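PDB 1X91: pectinesterase inhibitor 1 from Arabidopsis thaliana, which inhibits plant pectin methylesterases of flowers, siliques and leaves, and thereby limits the removal of methyl esters from cell-wall pectin. Local coordinates for residues 110-115 against 134-139; 103-108 against 141-146; 47-52 against 77-82; 10-15 against 23-28. The protein carries 1 engineered substitution. All blocks are in the same frame, centred on the assembly; numbering follows the deposited sequence. Where two conformers were deposited one is given.

In the fold
Following the chain from its N terminus, interaction 4 closes first, a short loop that folds the residues ahead of helix 18-27 back onto it. Interaction 3 comes next, pairing helix 34-62 with helix 66-94. Interaction 2 then opens at 103-108 and closes at 141-146, and interaction 1 lies within its loop, both along helices 98-119 and 127-149; none of the loops cross. Ile136 of interaction 1 packs on Tyr79 of interaction 3, joining the two halves of the four-helix bundle. The N-terminal extension rests on helix 127-149 through Phe24 against Leu139 and Ile11 against Val145, whereas interactions 3 and 4 do not touch.

Interaction 1 of 4, residues 110-115 against 134-139; sequences DGADTC and KTIKNL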
loop_
_atom_site.group_PDB
_atom_site.type_symbol
_atom_site.label_atom_id
_atom_site.label_comp_id
_atom_site.label_asym_id
_atom_site.label_seq_id
_atom_site.Cartn_x
_atom_site.Cartn_y
_atom_site.Cartn_z
ATOM N N ASP A 110 -0.540 1.115 7.878
ATOM C CA ASP A 110 0.210 1.014 9.126
ATOM C C ASP A 110 1.214 -0.119 9.049
ATOM O O ASP A 110 2.319 -0.003 9.624
ATOM C CB ASP A 110 -0.722 0.727 10.298
ATOM C CG ASP A 110 -1.298 1.951 10.884
ATOM O OD1 ASP A 110 -1.192 3.066 10.275
ATOM O OD2 ASP A 110 -1.883 1.884 11.990
ATOM N N GLY A 111 0.879 -1.198 8.344
ATOM C CA GLY A 111 1.818 -2.294 8.156
ATOM C C GLY A 111 3.022 -1.843 7.379
ATOM O O GLY A 111 4.176 -2.135 7.788
ATOM N N ALA A 112 2.836 -1.146 6.256
ATOM C CA ALA A 112 3.945 -0.616 5.498
ATOM C C ALA A 112 4.765 0.380 6.320
ATOM O O ALA A 112 5.992 0.330 6.285
ATOM C CB ALA A 112 3.489 -0.013 4.188
ATOM N N ASP A 113 4.106 1.248 7.075
ATOM C CA ASP A 113 4.768 2.303 7.856
ATOM C C ASP A 113 5.595 1.647 8.956
ATOM O O ASP A 113 6.726 2.110 9.261
ATOM C CB ASP A 113 3.716 3.233 8.475
ATOM C CG ASP A 113 4.062 4.732 8.374
ATOM O OD1 ASP A 113 5.168 5.112 7.926
ATOM O OD2 ASP A 113 3.207 5.601 8.722
ATOM N N THR A 114 5.064 0.588 9.526
ATOM C CA THR A 114 5.726 -0.128 10.626
ATOM C C THR A 114 6.963 -0.834 10.095
ATOM O O THR A 114 8.011 -0.754 10.717
ATOM C CB THR A 114 4.813 -1.139 11.262
ATOM O OG1 THR A 114 3.727 -0.493 11.942
ATOM C CG2 THR A 114 5.567 -1.973 12.346
ATOM N N CYS A 115 6.853 -1.473 8.930
ATOM C CA CYS A 115 8.035 -2.018 8.265
ATOM C C CYS A 115 9.111 -0.954 8.087
ATOM O O CYS A 115 10.279 -1.168 8.453
ATOM C CB CYS A 115 7.673 -2.684 6.936
ATOM S SG CYS A 115 9.178 -3.361 6.097
ATOM N N LYS A 134 7.520 2.371 0.934
ATOM C CA LYS A 134 7.097 3.729 0.620
ATOM C C LYS A 134 6.022 3.731 -0.476
ATOM O O LYS A 134 5.030 4.449 -0.367
ATOM C CB LYS A 134 8.294 4.584 0.181
ATOM C CG LYS A 134 9.224 4.886 1.283
ATOM C CD LYS A 134 10.412 5.728 0.781
ATOM C CE LYS A 134 11.382 6.034 1.894
ATOM N NZ LYS A 134 12.494 6.872 1.352
ATOM N N THR A 135 6.188 2.938 -1.513
ATOM C CA THR A 135 5.221 2.836 -2.617
ATOM C C THR A 135 3.880 2.354 -2.088
ATOM O O THR A 135 2.838 2.887 -2.430
ATOM C CB THR A 135 5.755 1.896 -3.674
ATOM O OG1 THR A 135 6.850 2.585 -4.330
ATOM C CG2 THR A 135 4.707 1.538 -4.740
ATOM N N ILE A 136 3.889 1.360 -1.214
ATOM C CA ILE A 136 2.623 0.857 -0.694
ATOM C C ILE A 136 1.963 1.885 0.203
ATOM O O ILE A 136 0.747 2.033 0.151
ATOM C CB ILE A 136 2.837 -0.514 0.013
ATOM C CG1 ILE A 136 3.136 -1.564 -1.025
ATOM C CG2 ILE A 136 1.640 -0.918 0.894
ATOM C CD1 ILE A 136 3.835 -2.794 -0.491
ATOM N N LYS A 137 2.730 2.598 1.024
ATOM C CA LYS A 137 2.173 3.631 1.834
ATOM C C LYS A 137 1.477 4.683 0.934
ATOM O O LYS A 137 0.357 5.121 1.237
ATOM C CB LYS A 137 3.280 4.232 2.690
ATOM C CG LYS A 137 2.856 5.343 3.526
ATOM C CD LYS A 137 4.006 5.643 4.546
ATOM C CE LYS A 137 3.666 6.854 5.293
ATOM N NZ LYS A 137 4.776 7.277 6.145
ATOM N N ASN A 138 2.151 5.059 -0.135
ATOM C CA ASN A 138 1.598 6.063 -1.069
ATOM C C ASN A 138 0.328 5.558 -1.759
ATOM O O ASN A 138 -0.677 6.302 -1.891
ATOM C CB ASN A 138 2.665 6.409 -2.100
ATOM C CG ASN A 138 3.794 7.240 -1.505
ATOM O OD1 ASN A 138 3.598 7.936 -0.512
ATOM N ND2 ASN A 138 4.990 7.125 -2.098
ATOM N N LEU A 139 0.340 4.312 -2.229
ATOM C CA LEU A 139 -0.815 3.702 -2.882
ATOM C C LEU A 139 -1.967 3.623 -1.895
ATOM O O LEU A 139 -3.110 3.906 -2.246
ATOM C CB LEU A 139 -0.493 2.310 -3.447
ATOM C CG LEU A 139 0.396 2.319 -4.669
ATOM C CD1 LEU A 139 0.884 0.928 -4.902
ATOM C CD2 LEU A 139 -0.412 2.788 -5.888
#
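In the four-helix bundle, Ala112 and Asp113 of helix 98-119 face Ile136 and Lys137 of helix 127-149, two helices consecutive in the chain that form an antiparallel hairpin. Their local axes come within 8.6 Å, at an angle of 152° between N-to-C directions. Such closeness suits alanine: Ala112 and Lys137 have CA atoms only 5.9 Å apart, and a methyl group can be accommodated at this spacing. Ala112 CB meets the branch methyl Ile136 CG2 at 3.9 Å, and it lies 4.2 Å from Lys137 N. Toward the outer edge the contact turns polar. Lys137 runs fully extended, its CG anti to the backbone N (chi1 177°), and this reach carries the ammonium to Asp113. There Lys137 NZ donates to Asp113 OD1 in a salt bridge of 2.8 Å, arriving from above the carboxylate plane, 40° out of it; OD2 of Asp113 is farther from NZ, at 3.5 Å. The methylenes travel with the charge, so that Lys137 CD passes 3.6 Å from Asp113 OD1. With an alanine in place of Asp113, the ammonium of Lys137 would probably be left without its counter-charge in this contact and its long chain freer to turn. On the buried side, Ala112 and Ile136 also touch Tyr79 of helix 66-94; the same helix carries Cys75, the disulfide partner of Cys115. An apolar inner seam with a polar margin is in keeping with an antiparallel helix pair of a four-helix bundle.

Interaction 2 of 4, residues 103-108 against 141-146; sequences MKVSAA and GIALVI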
loop_
_atom_site.group_PDB
_atom_site.type_symbol
_atom_site.label_atom_id
_atom_site.label_comp_id
_atom_site.label_asym_id
_atom_site.label_seq_id
_atom_site.Cartn_x
_atom_site.Cartn_y
_atom_site.Cartn_z
ATOM N N MET A 103 -11.162 1.603 6.217
ATOM C CA MET A 103 -10.679 1.115 7.504
ATOM C C MET A 103 -9.576 0.067 7.276
ATOM O O MET A 103 -8.529 0.079 7.926
ATOM C CB MET A 103 -11.813 0.408 8.283
ATOM C CG MET A 103 -11.402 0.009 9.628
ATOM S SD MET A 103 -12.756 -0.845 10.558
ATOM C CE MET A 103 -12.885 -2.453 9.767
ATOM N N LYS A 104 -9.848 -0.826 6.323
ATOM C CA LYS A 104 -8.884 -1.896 6.057
ATOM C C LYS A 104 -7.640 -1.412 5.329
ATOM O O LYS A 104 -6.511 -1.837 5.645
ATOM C CB LYS A 104 -9.562 -3.025 5.293
ATOM C CG LYS A 104 -10.564 -3.815 6.127
ATOM C CD LYS A 104 -9.903 -4.566 7.282
ATOM C CE LYS A 104 -10.865 -5.475 7.993
ATOM N NZ LYS A 104 -10.250 -6.151 9.127
ATOM N N VAL A 105 -7.764 -0.458 4.411
ATOM C CA VAL A 105 -6.597 0.159 3.779
ATOM C C VAL A 105 -5.773 0.915 4.792
ATOM O O VAL A 105 -4.540 0.877 4.767
ATOM C CB VAL A 105 -7.006 1.057 2.621
ATOM C CG1 VAL A 105 -5.784 1.840 2.098
ATOM C CG2 VAL A 105 -7.579 0.280 1.505
ATOM N N SER A 106 -6.433 1.558 5.736
ATOM C CA SER A 106 -5.725 2.260 6.806
ATOM C C SER A 106 -4.848 1.304 7.631
ATOM O O SER A 106 -3.718 1.627 7.984
ATOM C CB SER A 106 -6.714 3.062 7.670
ATOM O OG SER A 106 -6.053 4.113 8.359
ATOM N N ALA A 107 -5.368 0.129 7.924
ATOM C CA ALA A 107 -4.636 -0.869 8.632
ATOM C C ALA A 107 -3.473 -1.375 7.807
ATOM O O ALA A 107 -2.383 -1.550 8.333
ATOM C CB ALA A 107 -5.523 -1.954 9.031
ATOM N N ALA A 108 -3.682 -1.567 6.510
ATOM C CA ALA A 108 -2.555 -1.963 5.630
ATOM C C ALA A 108 -1.459 -0.947 5.619
ATOM O O ALA A 108 -0.254 -1.306 5.646
ATOM C CB ALA A 108 -3.026 -2.244 4.226
ATOM N N GLY A 141 -2.473 5.615 0.564
ATOM C CA GLY A 141 -2.908 7.005 0.724
ATOM C C GLY A 141 -3.856 7.419 -0.393
ATOM O O GLY A 141 -4.892 8.028 -0.118
ATOM N N ILE A 142 -3.566 7.015 -1.628
ATOM C CA ILE A 142 -4.439 7.275 -2.756
ATOM C C ILE A 142 -5.779 6.552 -2.568
ATOM O O ILE A 142 -6.853 7.112 -2.763
ATOM C CB ILE A 142 -3.764 6.886 -4.106
ATOM C CG1 ILE A 142 -2.535 7.755 -4.365
ATOM C CG2 ILE A 142 -4.768 7.028 -5.239
ATOM C CD1 ILE A 142 -1.632 7.281 -5.487
ATOM N N ALA A 143 -5.732 5.273 -2.175
ATOM C CA ALA A 143 -6.936 4.485 -1.987
ATOM C C ALA A 143 -7.813 5.062 -0.856
ATOM O O ALA A 143 -9.014 4.900 -0.874
ATOM C CB ALA A 143 -6.570 3.022 -1.654
ATOM N N LEU A 144 -7.219 5.653 0.165
ATOM C CA LEU A 144 -7.985 6.262 1.241
ATOM C C LEU A 144 -8.751 7.470 0.752
ATOM O O LEU A 144 -9.921 7.663 1.113
ATOM C CB LEU A 144 -7.061 6.685 2.391
ATOM C CG LEU A 144 -6.411 5.554 3.213
ATOM C CD1 LEU A 144 -5.443 6.167 4.195
ATOM C CD2 LEU A 144 -7.529 4.790 3.879
ATOM N N VAL A 145 -8.141 8.247 -0.102
ATOM C CA VAL A 145 -8.826 9.412 -0.626
ATOM C C VAL A 145 -9.986 8.975 -1.529
ATOM O O VAL A 145 -11.110 9.461 -1.403
ATOM C CB VAL A 145 -7.829 10.313 -1.392
ATOM C CG1 VAL A 145 -8.557 11.527 -2.002
ATOM C CG2 VAL A 145 -6.758 10.800 -0.484
ATOM N N ILE A 146 -9.754 7.988 -2.378
ATOM C CA ILE A 146 -10.780 7.446 -3.257
ATOM C C ILE A 146 -11.929 6.827 -2.484
ATOM O O ILE A 146 -13.116 7.151 -2.721
ATOM C CB ILE A 146 -10.206 6.418 -4.253
ATOM C CG1 ILE A 146 -9.138 7.013 -5.161
ATOM C CG2 ILE A 146 -11.347 5.823 -5.084
ATOM C CD1 ILE A 146 -8.244 5.907 -5.821
#
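Val105 on helix 98-119 and Leu144 on helix 127-149 lie alongside each other, pointing opposite ways, and their branches do most of the touching. Val105 places CG1 anti to its backbone N (chi1 172°), aiming that methyl across the interface. There Val105 CG1 lies 3.9 Å from Leu144 CD2 and 4.0 Å from Ala143 CB. Leu144 starts off beside the interface rather than straight into it. Its CG stands anti to the carbonyl carbon (chi1 -69°), and this torsion brings the branched end over to Val105, with the branch carbon Leu144 CG also 3.9 Å from Val105 CG1. The methyl Leu144 CD2 reaches further, to 3.9 Å from the backbone atom Ser106 N. The beta-branched valine offers a methyl close to its backbone, and the longer leucine reaches across to it, while Ala143, with its one methyl, packs beside Val105 CG1 on the buried side. No hydrogen bond crosses between the two segments. Farther in, Val105 touches Ala89 of helix 66-94 and Leu42 of helix 34-62, and so reaches both remaining long helices. The local axes approach to 9.3 Å and run 164° apart in direction, the nearly antiparallel, apolar pairing expected of neighbours in an up-and-down four-helix bundle.

Interaction 3 of 4, residues 47-52 against 77-82; sequences ARATQT and DEYESA
Thr52 lays its methyl over one face of the Tyr79 ring, joining helix 34-62 to helix 66-94, consecutive antiparallel members of the four-helix bundle. The CH-pi contact runs from Thr52 CG2 to the centroid of the Tyr79 ring over 4.3 Å, 25° off the ring normal. The methyl is displaced toward the hydroxyl end, where Thr52 CG2 is 3.9 Å from Tyr79 CE1. Ala49, one turn earlier, offers its small side chain obliquely to the ring, with Ala49 CB 4.3 Å from Tyr79 CD2; a side chain no larger than a methyl is consistent with the flat ring fitting here. Threonine suits its place because its two branches do different work. With OG1 beside the backbone N (chi1 -57°) and CG2 anti to it, the methyl faces the ring and OG1 turns back along its own helix. A glycine in place of Thr52 would probably leave this ring face without its methyl cover and deprive Asn132 of a hydrogen-bond partner. Farther out, helix 127-149 holds the polar ends: Tyr79 OH is hydrogen-bonded to Ser133 OG, and Thr52 OG1 to Asn132 ND2. Tyr79, itself buried, also packs on Leu56 and Cys115. Arg48 O helps to hold the side chain of Thr52 in this rotation, accepting Thr52 OG1 at 2.7 Å and also Thr52 N at 3.0 Å, from opposite faces of its carbonyl plane.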
loop_
_atom_site.group_PDB
_atom_site.type_symbol
_atom_site.label_atom_id
_atom_site.label_comp_id
_atom_site.label_asym_id
_atom_site.label_seq_id
_atom_site.Cartn_x
_atom_site.Cartn_y
_atom_site.Cartn_z
ATOM N N ALA A 47 -0.522 -6.244 -5.427
ATOM C CA ALA A 47 0.615 -6.834 -6.205
ATOM C C ALA A 47 1.926 -6.426 -5.553
ATOM O O ALA A 47 2.794 -7.269 -5.366
ATOM C CB ALA A 47 0.564 -6.358 -7.645
ATOM N N ARG A 48 2.093 -5.167 -5.203
ATOM C CA ARG A 48 3.306 -4.698 -4.542
ATOM C C ARG A 48 3.573 -5.369 -3.189
ATOM O O ARG A 48 4.696 -5.714 -2.876
ATOM C CB ARG A 48 3.271 -3.196 -4.357
ATOM C CG ARG A 48 3.345 -2.434 -5.595
ATOM N NE ARG A 48 5.273 -1.930 -6.792
ATOM C CZ ARG A 48 4.611 -1.821 -7.946
ATOM N N ALA A 49 2.527 -5.590 -2.410
ATOM C CA ALA A 49 2.632 -6.191 -1.090
ATOM C C ALA A 49 3.099 -7.601 -1.219
ATOM O O ALA A 49 4.007 -8.054 -0.498
ATOM C CB ALA A 49 1.272 -6.128 -0.390
ATOM N N THR A 50 2.514 -8.304 -2.170
ATOM C CA THR A 50 2.853 -9.688 -2.414
ATOM C C THR A 50 4.304 -9.822 -2.905
ATOM O O THR A 50 5.049 -10.701 -2.466
ATOM C CB THR A 50 1.862 -10.263 -3.424
ATOM O OG1 THR A 50 0.562 -10.245 -2.825
ATOM C CG2 THR A 50 2.124 -11.740 -3.653
ATOM N N GLN A 51 4.711 -8.955 -3.808
ATOM C CA GLN A 51 6.104 -8.963 -4.285
ATOM C C GLN A 51 7.050 -8.707 -3.118
ATOM O O GLN A 51 8.156 -9.292 -3.050
ATOM C CB GLN A 51 6.288 -7.902 -5.345
ATOM C CG GLN A 51 5.537 -8.159 -6.669
ATOM C CD GLN A 51 5.190 -6.877 -7.436
ATOM O OE1 GLN A 51 5.726 -5.806 -7.157
ATOM N NE2 GLN A 51 4.322 -7.002 -8.436
ATOM N N THR A 52 6.679 -7.806 -2.222
ATOM C CA THR A 52 7.549 -7.400 -1.121
ATOM C C THR A 52 7.698 -8.507 -0.122
ATOM O O THR A 52 8.816 -8.732 0.401
ATOM C CB THR A 52 7.018 -6.115 -0.429
ATOM O OG1 THR A 52 6.909 -5.087 -1.418
ATOM C CG2 THR A 52 8.049 -5.597 0.560
ATOM N N ASP A 77 5.764 -10.230 9.072
ATOM C CA ASP A 77 4.541 -10.297 9.859
ATOM C C ASP A 77 3.629 -9.148 9.451
ATOM O O ASP A 77 2.423 -9.359 9.291
ATOM C CB ASP A 77 4.849 -10.259 11.338
ATOM C CG ASP A 77 5.617 -11.476 11.818
ATOM O OD1 ASP A 77 5.665 -12.502 11.123
ATOM O OD2 ASP A 77 6.204 -11.471 12.895
ATOM N N GLU A 78 4.174 -7.949 9.297
ATOM C CA GLU A 78 3.362 -6.780 8.932
ATOM C C GLU A 78 2.766 -6.953 7.545
ATOM O O GLU A 78 1.607 -6.574 7.313
ATOM C CB GLU A 78 4.176 -5.491 9.004
ATOM C CG GLU A 78 4.616 -5.141 10.428
ATOM C CD GLU A 78 3.454 -4.847 11.360
ATOM O OE1 GLU A 78 2.438 -4.325 10.906
ATOM O OE2 GLU A 78 3.525 -5.211 12.552
ATOM N N TYR A 79 3.531 -7.508 6.608
ATOM C CA TYR A 79 3.052 -7.705 5.265
ATOM C C TYR A 79 2.026 -8.832 5.141
ATOM O O TYR A 79 1.107 -8.724 4.327
ATOM C CB TYR A 79 4.198 -7.824 4.240
ATOM C CG TYR A 79 4.639 -6.433 3.785
ATOM C CD1 TYR A 79 5.850 -5.888 4.206
ATOM C CD2 TYR A 79 3.748 -5.571 3.139
ATOM C CE1 TYR A 79 6.231 -4.602 3.839
ATOM C CE2 TYR A 79 4.118 -4.271 2.795
ATOM C CZ TYR A 79 5.398 -3.817 3.138
ATOM O OH TYR A 79 5.808 -2.536 2.812
ATOM N N GLU A 80 2.199 -9.917 5.908
ATOM C CA GLU A 80 1.195 -10.962 5.929
ATOM C C GLU A 80 -0.169 -10.358 6.387
ATOM O O GLU A 80 -1.194 -10.599 5.781
ATOM C CB GLU A 80 1.623 -12.146 6.779
ATOM C CG GLU A 80 2.807 -12.906 6.177
ATOM C CD GLU A 80 3.265 -14.072 7.011
ATOM O OE1 GLU A 80 3.072 -14.042 8.245
ATOM O OE2 GLU A 80 3.859 -14.980 6.399
ATOM N N SER A 81 -0.104 -9.509 7.394
ATOM C CA SER A 81 -1.295 -8.853 7.928
ATOM C C SER A 81 -1.808 -7.839 6.927
ATOM O O SER A 81 -3.018 -7.734 6.704
ATOM C CB SER A 81 -0.983 -8.181 9.260
ATOM O OG SER A 81 -0.827 -9.163 10.277
ATOM N N ALA A 82 -0.909 -7.092 6.313
ATOM C CA ALA A 82 -1.348 -6.082 5.363
ATOM C C ALA A 82 -2.046 -6.716 4.170
ATOM O O ALA A 82 -3.040 -6.199 3.675
ATOM C CB ALA A 82 -0.201 -5.242 4.899
#

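Interaction 4 of 4, residues 10-15 against 23-28; sequences TICDKT and KFLNTK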
loop_
_atom_site.group_PDB
_atom_site.type_symbol
_atom_site.label_atom_id
_atom_site.label_comp_id
_atom_site.label_asym_id
_atom_site.label_seq_id
_atom_site.Cartn_x
_atom_site.Cartn_y
_atom_site.Cartn_z
ATOM N N THR A 10 -7.845 15.768 -10.207
ATOM C CA THR A 10 -7.122 16.603 -9.243
ATOM C C THR A 10 -6.849 15.968 -7.895
ATOM O O THR A 10 -6.289 16.628 -7.021
ATOM C CB THR A 10 -7.838 17.954 -8.999
ATOM O OG1 THR A 10 -9.165 17.754 -8.473
ATOM C CG2 THR A 10 -8.048 18.714 -10.330
ATOM N N ILE A 11 -7.190 14.696 -7.724
ATOM C CA ILE A 11 -7.114 14.019 -6.422
ATOM C C ILE A 11 -5.727 13.954 -5.730
ATOM O O ILE A 11 -5.606 13.738 -4.529
ATOM C CB ILE A 11 -7.676 12.589 -6.629
ATOM C CG1 ILE A 11 -8.225 12.007 -5.328
ATOM C CG2 ILE A 11 -6.601 11.659 -7.221
ATOM C CD1 ILE A 11 -8.849 10.636 -5.509
ATOM N N CYS A 12 -4.662 14.144 -6.492
ATOM C CA CYS A 12 -3.343 14.005 -5.975
ATOM C C CYS A 12 -2.983 15.041 -4.950
ATOM O O CYS A 12 -2.102 14.807 -4.140
ATOM C CB CYS A 12 -2.347 13.952 -7.114
ATOM S SG CYS A 12 -2.578 12.402 -8.046
ATOM N N ASP A 13 -3.687 16.181 -4.966
ATOM C CA ASP A 13 -3.419 17.235 -3.983
ATOM C C ASP A 13 -3.728 16.860 -2.536
ATOM O O ASP A 13 -3.315 17.566 -1.610
ATOM C CB ASP A 13 -4.064 18.585 -4.396
ATOM C CG ASP A 13 -5.564 18.532 -4.594
ATOM O OD1 ASP A 13 -6.264 17.632 -4.059
ATOM O OD2 ASP A 13 -6.165 19.410 -5.285
ATOM N N LYS A 14 -4.388 15.719 -2.345
ATOM C CA LYS A 14 -4.785 15.247 -1.032
ATOM C C LYS A 14 -3.906 14.120 -0.492
ATOM O O LYS A 14 -4.232 13.508 0.541
ATOM C CB LYS A 14 -6.234 14.826 -1.111
ATOM C CG LYS A 14 -7.193 16.020 -1.202
ATOM C CD LYS A 14 -8.589 15.595 -1.500
ATOM C CE LYS A 14 -8.809 15.277 -2.985
ATOM N NZ LYS A 14 -8.790 16.468 -3.915
ATOM N N THR A 15 -2.762 13.904 -1.135
ATOM C CA THR A 15 -1.798 12.849 -0.757
ATOM C C THR A 15 -0.459 13.386 -0.265
ATOM O O THR A 15 -0.136 14.537 -0.493
ATOM C CB THR A 15 -1.577 11.886 -1.981
ATOM O OG1 THR A 15 -0.879 12.563 -3.036
ATOM C CG2 THR A 15 -2.894 11.470 -2.586
ATOM N N LYS A 23 2.221 10.476 -11.106
ATOM C CA LYS A 23 2.808 9.450 -11.910
ATOM C C LYS A 23 1.873 8.263 -12.046
ATOM O O LYS A 23 1.634 7.750 -13.141
ATOM C CB LYS A 23 4.149 9.045 -11.320
ATOM C CG LYS A 23 4.891 7.900 -12.048
ATOM C CD LYS A 23 6.170 7.476 -11.341
ATOM C CE LYS A 23 7.359 8.223 -11.784
ATOM N NZ LYS A 23 8.654 7.560 -11.355
ATOM N N PHE A 24 1.360 7.813 -10.915
ATOM C CA PHE A 24 0.495 6.635 -10.893
ATOM C C PHE A 24 -0.770 6.827 -11.729
ATOM O O PHE A 24 -1.118 5.952 -12.576
ATOM C CB PHE A 24 0.188 6.286 -9.431
ATOM C CG PHE A 24 -0.694 5.070 -9.253
ATOM C CD1 PHE A 24 -0.200 3.814 -9.523
ATOM C CD2 PHE A 24 -2.011 5.228 -8.868
ATOM C CE1 PHE A 24 -1.013 2.669 -9.352
ATOM C CE2 PHE A 24 -2.827 4.096 -8.685
ATOM C CZ PHE A 24 -2.319 2.811 -8.965
ATOM N N LEU A 25 -1.472 7.935 -11.558
ATOM C CA LEU A 25 -2.746 8.085 -12.250
ATOM C C LEU A 25 -2.549 8.340 -13.737
ATOM O O LEU A 25 -3.366 7.899 -14.559
ATOM C CB LEU A 25 -3.581 9.170 -11.638
ATOM C CG LEU A 25 -3.943 8.972 -10.155
ATOM C CD1 LEU A 25 -4.766 10.087 -9.638
ATOM C CD2 LEU A 25 -4.699 7.650 -9.950
ATOM N N ASN A 26 -1.478 9.040 -14.096
ATOM C CA ASN A 26 -1.195 9.217 -15.516
ATOM C C ASN A 26 -0.706 7.947 -16.200
ATOM O O ASN A 26 -1.141 7.641 -17.316
ATOM C CB ASN A 26 -0.224 10.353 -15.746
ATOM C CG ASN A 26 -0.871 11.666 -15.517
ATOM O OD1 ASN A 26 -1.682 12.117 -16.343
ATOM N ND2 ASN A 26 -0.602 12.262 -14.369
ATOM N N THR A 27 0.179 7.213 -15.530
ATOM C CA THR A 27 0.789 6.014 -16.124
ATOM C C THR A 27 -0.284 5.006 -16.452
ATOM O O THR A 27 -0.171 4.271 -17.466
ATOM C CB THR A 27 1.853 5.401 -15.170
ATOM O OG1 THR A 27 2.980 6.268 -15.093
ATOM C CG2 THR A 27 2.455 4.093 -15.778
ATOM N N LYS A 28 -1.322 4.967 -15.618
ATOM C CA LYS A 28 -2.426 4.026 -15.763
ATOM C C LYS A 28 -3.741 4.623 -16.296
ATOM O O LYS A 28 -4.831 4.017 -16.177
ATOM C CB LYS A 28 -2.644 3.303 -14.432
ATOM C CG LYS A 28 -1.420 2.440 -14.068
ATOM C CD LYS A 28 -1.364 2.017 -12.624
ATOM C CE LYS A 28 -2.353 0.869 -12.342
ATOM N NZ LYS A 28 -1.968 -0.361 -13.103
#
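Ile11 and Cys12 lie where the loop ahead of helix 18-27 makes a brief 3-10 turn at 12-13, and the closest CA atoms across the contact, Cys12 CA and Leu25 CA, are 8.6 Å apart. That gap is bridged by side chains. Leu25 brings a single methyl against two partners: Leu25 CD1 lies 3.4 Å from Ile11 CG2, tighter than normal carbon packing, and 3.6 Å from Cys12 SG. Ile11 and Leu25 meet nearly perpendicular, one methyl of each touching. Ile11 holds CG1 anti to its backbone N (chi1 -155°), which leaves CG2 as the branch turned to Leu25. Leucine suits this place because it is long enough to bring one terminal methyl, CD1, against both an aliphatic group and a sulfur. Cys12 is itself tethered, through its disulfide to Cys21 on helix 18-27, so the loop is pinned to the helix covalently as well as by apolar contact. The turn is further secured by Thr15 OG1, which donates to Cys12 O at 2.8 Å. This is part of the N-terminal alpha-hairpin extension required for inhibitory activity. It sits against the four-helix bundle, with Ile11 resting on Val145, Ile146 and Met149 of helix 127-149 and Leu25 on Leu37 of helix 34-62.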